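Local coordinates for protein Uly1 (Catenovulum maritimum, PDB 7DRQ) that probably degrades the algal polysaccharide ulvan as a calcium-binding lyase of polysaccharide lyase family 24, at residues G417-E422 and L456-L461; L460-G465 and K469-L474. One frame throughout, in Å; residues are numbered along the deposited sequence.

Contact 1 of 2, residues G417-E422 and L456-L461; sequences GRPFVE and LYYYLL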
loop_
_atom_site.group_PDB
_atom_site.type_symbol
_atom_site.label_atom_id
_atom_site.label_comp_id
_atom_site.label_asym_id
_atom_site.label_seq_id
_atom_site.Cartn_x
_atom_site.Cartn_y
_atom_site.Cartn_z
ATOM N N GLY A 417 -15.536 5.393 -15.616
ATOM C CA GLY A 417 -16.101 4.794 -14.430
ATOM C C GLY A 417 -16.240 3.290 -14.462
ATOM O O GLY A 417 -16.605 2.699 -13.439
ATOM N N ARG A 418 -15.957 2.641 -15.594
ATOM C CA ARG A 418 -16.204 1.224 -15.755
ATOM C C ARG A 418 -14.892 0.451 -15.767
ATOM O O ARG A 418 -13.921 0.884 -16.400
ATOM C CB ARG A 418 -16.973 0.959 -17.054
ATOM C CG ARG A 418 -18.176 1.906 -17.197
ATOM C CD ARG A 418 -19.278 1.295 -18.019
ATOM N NE ARG A 418 -18.862 0.985 -19.386
ATOM C CZ ARG A 418 -18.892 1.843 -20.400
ATOM N NH1 ARG A 418 -19.296 3.094 -20.213
ATOM N NH2 ARG A 418 -18.512 1.450 -21.606
ATOM N N PRO A 419 -14.831 -0.674 -15.061
ATOM C CA PRO A 419 -13.576 -1.437 -15.005
ATOM C C PRO A 419 -13.171 -1.971 -16.374
ATOM O O PRO A 419 -14.000 -2.451 -17.150
ATOM C CB PRO A 419 -13.903 -2.573 -14.030
ATOM C CG PRO A 419 -14.966 -2.007 -13.150
ATOM C CD PRO A 419 -15.813 -1.151 -14.074
ATOM N N PHE A 420 -11.875 -1.882 -16.667
ATOM C CA PHE A 420 -11.310 -2.520 -17.842
ATOM C C PHE A 420 -10.071 -3.293 -17.419
ATOM O O PHE A 420 -9.450 -2.984 -16.402
ATOM C CB PHE A 420 -10.934 -1.514 -18.935
ATOM C CG PHE A 420 -9.784 -0.615 -18.575
ATOM C CD1 PHE A 420 -8.470 -0.994 -18.845
ATOM C CD2 PHE A 420 -10.008 0.617 -17.982
ATOM C CE1 PHE A 420 -7.416 -0.166 -18.517
ATOM C CE2 PHE A 420 -8.948 1.454 -17.653
ATOM C CZ PHE A 420 -7.653 1.060 -17.922
ATOM N N VAL A 421 -9.712 -4.281 -18.237
ATOM C CA VAL A 421 -8.472 -5.039 -18.084
ATOM C C VAL A 421 -7.750 -5.048 -19.421
ATOM O O VAL A 421 -8.331 -5.427 -20.443
ATOM C CB VAL A 421 -8.720 -6.483 -17.621
ATOM C CG1 VAL A 421 -7.380 -7.227 -17.505
ATOM C CG2 VAL A 421 -9.491 -6.518 -16.302
ATOM N N GLU A 422 -6.488 -4.633 -19.418
ATOM C CA GLU A 422 -5.605 -4.782 -20.566
ATOM C C GLU A 422 -4.560 -5.824 -20.220
ATOM O O GLU A 422 -4.106 -5.890 -19.076
ATOM C CB GLU A 422 -4.930 -3.464 -20.920
ATOM C CG GLU A 422 -5.922 -2.328 -21.040
ATOM C CD GLU A 422 -5.991 -1.757 -22.427
ATOM O OE1 GLU A 422 -6.811 -0.833 -22.628
ATOM O OE2 GLU A 422 -5.225 -2.219 -23.312
ATOM N N LEU A 456 -9.418 -11.587 -10.243
ATOM C CA LEU A 456 -9.265 -10.182 -9.887
ATOM C C LEU A 456 -10.358 -9.822 -8.884
ATOM O O LEU A 456 -11.549 -9.981 -9.174
ATOM C CB LEU A 456 -9.356 -9.296 -11.137
ATOM C CG LEU A 456 -9.834 -7.837 -11.008
ATOM C CD1 LEU A 456 -8.881 -7.043 -10.140
ATOM C CD2 LEU A 456 -9.987 -7.148 -12.379
ATOM N N TYR A 457 -9.948 -9.388 -7.699
ATOM C CA TYR A 457 -10.845 -8.896 -6.662
ATOM C C TYR A 457 -10.731 -7.384 -6.685
ATOM O O TYR A 457 -9.690 -6.829 -6.321
ATOM C CB TYR A 457 -10.471 -9.484 -5.295
ATOM C CG TYR A 457 -10.702 -10.977 -5.252
ATOM C CD1 TYR A 457 -9.801 -11.859 -5.848
ATOM C CD2 TYR A 457 -11.851 -11.508 -4.658
ATOM C CE1 TYR A 457 -10.022 -13.227 -5.836
ATOM C CE2 TYR A 457 -12.088 -12.883 -4.653
ATOM C CZ TYR A 457 -11.168 -13.734 -5.241
ATOM O OH TYR A 457 -11.392 -15.096 -5.233
ATOM N N TYR A 458 -11.778 -6.719 -7.174
ATOM C CA TYR A 458 -11.754 -5.273 -7.384
ATOM C C TYR A 458 -12.627 -4.635 -6.317
ATOM O O TYR A 458 -13.842 -4.841 -6.301
ATOM C CB TYR A 458 -12.251 -4.922 -8.790
ATOM C CG TYR A 458 -11.633 -3.686 -9.396
ATOM C CD1 TYR A 458 -10.773 -2.874 -8.668
ATOM C CD2 TYR A 458 -11.929 -3.325 -10.715
ATOM C CE1 TYR A 458 -10.205 -1.750 -9.244
ATOM C CE2 TYR A 458 -11.374 -2.209 -11.292
ATOM C CZ TYR A 458 -10.523 -1.418 -10.561
ATOM O OH TYR A 458 -9.981 -0.310 -11.171
ATOM N N TYR A 459 -12.004 -3.853 -5.456
ATOM C CA TYR A 459 -12.652 -3.232 -4.301
ATOM C C TYR A 459 -12.874 -1.777 -4.689
ATOM O O TYR A 459 -11.909 -1.027 -4.873
ATOM C CB TYR A 459 -11.746 -3.412 -3.080
ATOM C CG TYR A 459 -12.270 -2.984 -1.725
ATOM C CD1 TYR A 459 -13.590 -2.601 -1.528
ATOM C CD2 TYR A 459 -11.409 -2.963 -0.631
ATOM C CE1 TYR A 459 -14.045 -2.209 -0.261
ATOM C CE2 TYR A 459 -11.845 -2.581 0.619
ATOM C CZ TYR A 459 -13.154 -2.196 0.806
ATOM O OH TYR A 459 -13.536 -1.817 2.079
ATOM N N LEU A 460 -14.131 -1.380 -4.829
ATOM C CA LEU A 460 -14.479 -0.211 -5.628
ATOM C C LEU A 460 -15.337 0.786 -4.858
ATOM O O LEU A 460 -16.235 0.390 -4.118
ATOM C CB LEU A 460 -15.245 -0.657 -6.880
ATOM C CG LEU A 460 -14.434 -1.456 -7.894
ATOM C CD1 LEU A 460 -15.345 -2.364 -8.716
ATOM C CD2 LEU A 460 -13.638 -0.518 -8.810
ATOM N N LEU A 461 -15.071 2.076 -5.064
ATOM C CA LEU A 461 -15.911 3.164 -4.565
ATOM C C LEU A 461 -16.864 3.607 -5.676
ATOM O O LEU A 461 -16.417 3.985 -6.764
ATOM C CB LEU A 461 -15.054 4.345 -4.110
ATOM C CG LEU A 461 -15.771 5.646 -3.725
ATOM C CD1 LEU A 461 -16.564 5.463 -2.464
ATOM C CD2 LEU A 461 -14.747 6.768 -3.533
#

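Contact 2 of 2, residues L460-G465 and K469-L474; sequences LLEKGG and KRTTYL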
loop_
_atom_site.group_PDB
_atom_site.type_symbol
_atom_site.label_atom_id
_atom_site.label_comp_id
_atom_site.label_asym_id
_atom_site.label_seq_id
_atom_site.Cartn_x
_atom_site.Cartn_y
_atom_site.Cartn_z
ATOM N N LEU A 460 -14.131 -1.380 -4.829
ATOM C CA LEU A 460 -14.479 -0.211 -5.628
ATOM C C LEU A 460 -15.337 0.786 -4.858
ATOM O O LEU A 460 -16.235 0.390 -4.118
ATOM C CB LEU A 460 -15.245 -0.657 -6.880
ATOM C CG LEU A 460 -14.434 -1.456 -7.894
ATOM C CD1 LEU A 460 -15.345 -2.364 -8.716
ATOM C CD2 LEU A 460 -13.638 -0.518 -8.810
ATOM N N LEU A 461 -15.071 2.076 -5.064
ATOM C CA LEU A 461 -15.911 3.164 -4.565
ATOM C C LEU A 461 -16.864 3.607 -5.676
ATOM O O LEU A 461 -16.417 3.985 -6.764
ATOM C CB LEU A 461 -15.054 4.345 -4.110
ATOM C CG LEU A 461 -15.771 5.646 -3.725
ATOM C CD1 LEU A 461 -16.564 5.463 -2.464
ATOM C CD2 LEU A 461 -14.747 6.768 -3.533
ATOM N N GLU A 462 -18.166 3.568 -5.404
ATOM C CA GLU A 462 -19.131 3.950 -6.435
ATOM C C GLU A 462 -19.123 5.457 -6.641
ATOM O O GLU A 462 -19.056 6.232 -5.684
ATOM C CB GLU A 462 -20.539 3.473 -6.069
ATOM C CG GLU A 462 -21.609 3.810 -7.140
ATOM C CD GLU A 462 -22.923 3.051 -6.910
ATOM O OE1 GLU A 462 -23.385 2.986 -5.750
ATOM O OE2 GLU A 462 -23.487 2.504 -7.890
ATOM N N LYS A 463 -19.192 5.866 -7.906
ATOM C CA LYS A 463 -19.169 7.268 -8.273
ATOM C C LYS A 463 -20.513 7.929 -7.987
ATOM O O LYS A 463 -21.558 7.278 -7.918
ATOM C CB LYS A 463 -18.836 7.431 -9.752
ATOM C CG LYS A 463 -18.000 8.662 -10.039
ATOM C CD LYS A 463 -17.315 8.549 -11.383
ATOM C CE LYS A 463 -18.172 9.172 -12.465
ATOM N NZ LYS A 463 -18.008 10.651 -12.513
ATOM N N GLY A 464 -20.471 9.243 -7.814
ATOM C CA GLY A 464 -21.685 10.021 -7.682
ATOM C C GLY A 464 -22.221 10.142 -6.278
ATOM O O GLY A 464 -23.296 10.729 -6.092
ATOM N N GLY A 465 -21.523 9.609 -5.284
ATOM C CA GLY A 465 -21.974 9.751 -3.914
ATOM C C GLY A 465 -21.982 11.203 -3.467
ATOM O O GLY A 465 -21.434 12.105 -4.102
ATOM N N LYS A 469 -20.432 9.762 3.567
ATOM C CA LYS A 469 -20.770 8.342 3.598
ATOM C C LYS A 469 -21.060 7.888 2.176
ATOM O O LYS A 469 -21.992 8.391 1.537
ATOM C CB LYS A 469 -21.978 8.069 4.498
ATOM C CG LYS A 469 -21.702 8.282 5.984
ATOM C CD LYS A 469 -22.997 8.245 6.798
ATOM C CE LYS A 469 -23.831 9.510 6.585
ATOM N NZ LYS A 469 -23.166 10.742 7.137
ATOM N N ARG A 470 -20.279 6.933 1.683
ATOM C CA ARG A 470 -20.389 6.505 0.293
ATOM C C ARG A 470 -20.506 4.992 0.226
ATOM O O ARG A 470 -20.355 4.281 1.226
ATOM C CB ARG A 470 -19.184 6.974 -0.531
ATOM C CG ARG A 470 -18.875 8.453 -0.393
ATOM C CD ARG A 470 -19.655 9.271 -1.386
ATOM N NE ARG A 470 -19.564 10.711 -1.149
ATOM C CZ ARG A 470 -18.922 11.564 -1.944
ATOM N NH1 ARG A 470 -18.291 11.130 -3.031
ATOM N NH2 ARG A 470 -18.927 12.858 -1.661
ATOM N N THR A 471 -20.740 4.494 -0.985
ATOM C CA THR A 471 -21.028 3.083 -1.208
ATOM C C THR A 471 -19.838 2.415 -1.883
ATOM O O THR A 471 -19.313 2.930 -2.876
ATOM C CB THR A 471 -22.288 2.915 -2.064
ATOM O OG1 THR A 471 -23.416 3.434 -1.342
ATOM C CG2 THR A 471 -22.533 1.440 -2.367
ATOM N N THR A 472 -19.424 1.265 -1.349
ATOM C CA THR A 472 -18.355 0.480 -1.938
ATOM C C THR A 472 -18.878 -0.887 -2.348
ATOM O O THR A 472 -19.843 -1.408 -1.778
ATOM C CB THR A 472 -17.167 0.292 -0.974
ATOM O OG1 THR A 472 -17.652 -0.296 0.229
ATOM C CG2 THR A 472 -16.535 1.630 -0.651
ATOM N N TYR A 473 -18.206 -1.462 -3.338
ATOM C CA TYR A 473 -18.555 -2.748 -3.905
ATOM C C TYR A 473 -17.305 -3.604 -4.003
ATOM O O TYR A 473 -16.186 -3.095 -4.086
ATOM C CB TYR A 473 -19.150 -2.608 -5.309
ATOM C CG TYR A 473 -20.597 -2.205 -5.278
ATOM C CD1 TYR A 473 -20.960 -0.874 -5.195
ATOM C CD2 TYR A 473 -21.598 -3.165 -5.303
ATOM C CE1 TYR A 473 -22.295 -0.501 -5.151
ATOM C CE2 TYR A 473 -22.929 -2.803 -5.259
ATOM C CZ TYR A 473 -23.269 -1.475 -5.181
ATOM O OH TYR A 473 -24.602 -1.113 -5.139
ATOM N N LEU A 474 -17.527 -4.911 -4.032
ATOM C CA LEU A 474 -16.512 -5.881 -4.406
ATOM C C LEU A 474 -16.926 -6.551 -5.707
ATOM O O LEU A 474 -18.045 -7.073 -5.808
ATOM C CB LEU A 474 -16.339 -6.945 -3.322
ATOM C CG LEU A 474 -15.557 -8.198 -3.749
ATOM C CD1 LEU A 474 -14.101 -7.848 -4.082
ATOM C CD2 LEU A 474 -15.613 -9.287 -2.656
HETATM O O HOH W 1 -21.003 6.266 -3.470
HETATM O O HOH W 2 -25.347 1.364 -4.820
HETATM O O HOH W 3 -18.684 8.883 -4.943
#

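Contact 1 of 2, residues G417-E422 and L456-L461
Pro419 meets Tyr458 where two neighbouring blades of a beta-propeller lie face against face. Strand 418-422 belongs to the four-stranded blade running from strand 403-405 to strand 432-436, whereas strand 456-461 is part of the blade that joins the N- and C-terminal ends of the chain. The two segments run roughly antiparallel, at 151°, but their axes stay 10.3 Å apart. This is the spacing of stacked sheets rather than of paired strands, and it is bridged by carbon-to-carbon packing of side chains. Pro419 loses the most surface. Its ring comes in beside the phenol ring of Tyr458, near the ring plane, and sets CB 3.7 Å from CE2, with CG of the proline lying just behind. The contact is thus made on a ring edge. One face of the same phenol ring is occupied by a residue of its own strand, Leu460, whose CD2 sits 3.5 Å above the plane over the ring centre. The tyrosine is therefore held at an edge by the opposing blade and on a face by its own, and Leu414 of strand 408-415 packs on both Pro419 and Tyr458. Toward the other end of the contact, Val421 and Leu456 reach for each other tip to tip. Because CG1 of Val421 is anti to the backbone N (chi1 179°), CG2 falls beside that N and becomes the branch offered to the neighbouring blade. Leu456, which also touches Val449, answers with a single methyl: its CD2 lies 4.0 Å from CG2 of Val421.

Contact 2 of 2, residues L460-G465 and K469-L474
Leu460 and Tyr473 form the hydrogen-bonded antiparallel pair that anchors the beta hairpin of strands 455-462 and 469-478, within the propeller blade that strand 3-15 completes. Leu460 N donates to Tyr473 O, and Tyr473 N returns a bond to Leu460 O, each 2.8 Å long. The same Leu460 O also receives a CA-H...O contact from Thr472 CA at 3.0 Å. Next along comes the non-hydrogen-bonded pair Leu461 and Thr472. Leu461 leans across the strand here: a first torsion of 172° swings CG away from the backbone N and carries CD1 to within 3.6 Å of Arg470 CB.

Beyond this tight part the strands separate. Glu462 N still donates a nearly straight bond to Thr471 O (170° at the hydrogen), but the return link from Thr471 N to Glu462 O passes through a water. A second water ties OE1 of Glu462 to the hydroxyl of Tyr473. The extended glutamate lies alongside the tyrosine, pointing the same way, and the carboxylate plane is turned 77° from the ring, whose edge OE1 approaches. The other carboxylate oxygen of Glu462, OE2, is bonded to Gln442 NE2. At the turn, the guanidinium of Arg470 lies flat over the carbonyl of Gly465, whose O is 3.3 Å above its plane. Gly465 has no side chain, and Arg470 CD can come within 3.5 Å of its CA. A third water joins Glu462 O, Gly465 N and Arg470 NH1, while Arg470 NE bonds Gly467 O and the guanidinium makes a cation-pi contact with Phe16. Direct backbone bonds thus give way to water bridges toward the turn, where the Glu462 carbonyl takes two waters and the Arg470 charge, stacked on the Gly465 carbonyl, would probably polarise it.

The two contacts lie about 12 Å apart, centre to centre, and share Leu460 and Leu461 on strand 455-462. Along the chain, 417-422 comes first, then 456-461, which overlaps 460-465 at its last two residues, and after the turn 469-474. Contact 1 joins two blades, whereas contact 2 lies within one, the blade in which strand 3-15 from the N-terminus pairs with strand 469-478. Such pairing of both chain ends in one blade is consistent with the Velcro closure found in many beta-propellers. The two contacts also touch directly, with Tyr459 CD1 3.7 Å from Tyr473 O. Strand 455-462 thus links the sealed blade to its neighbour.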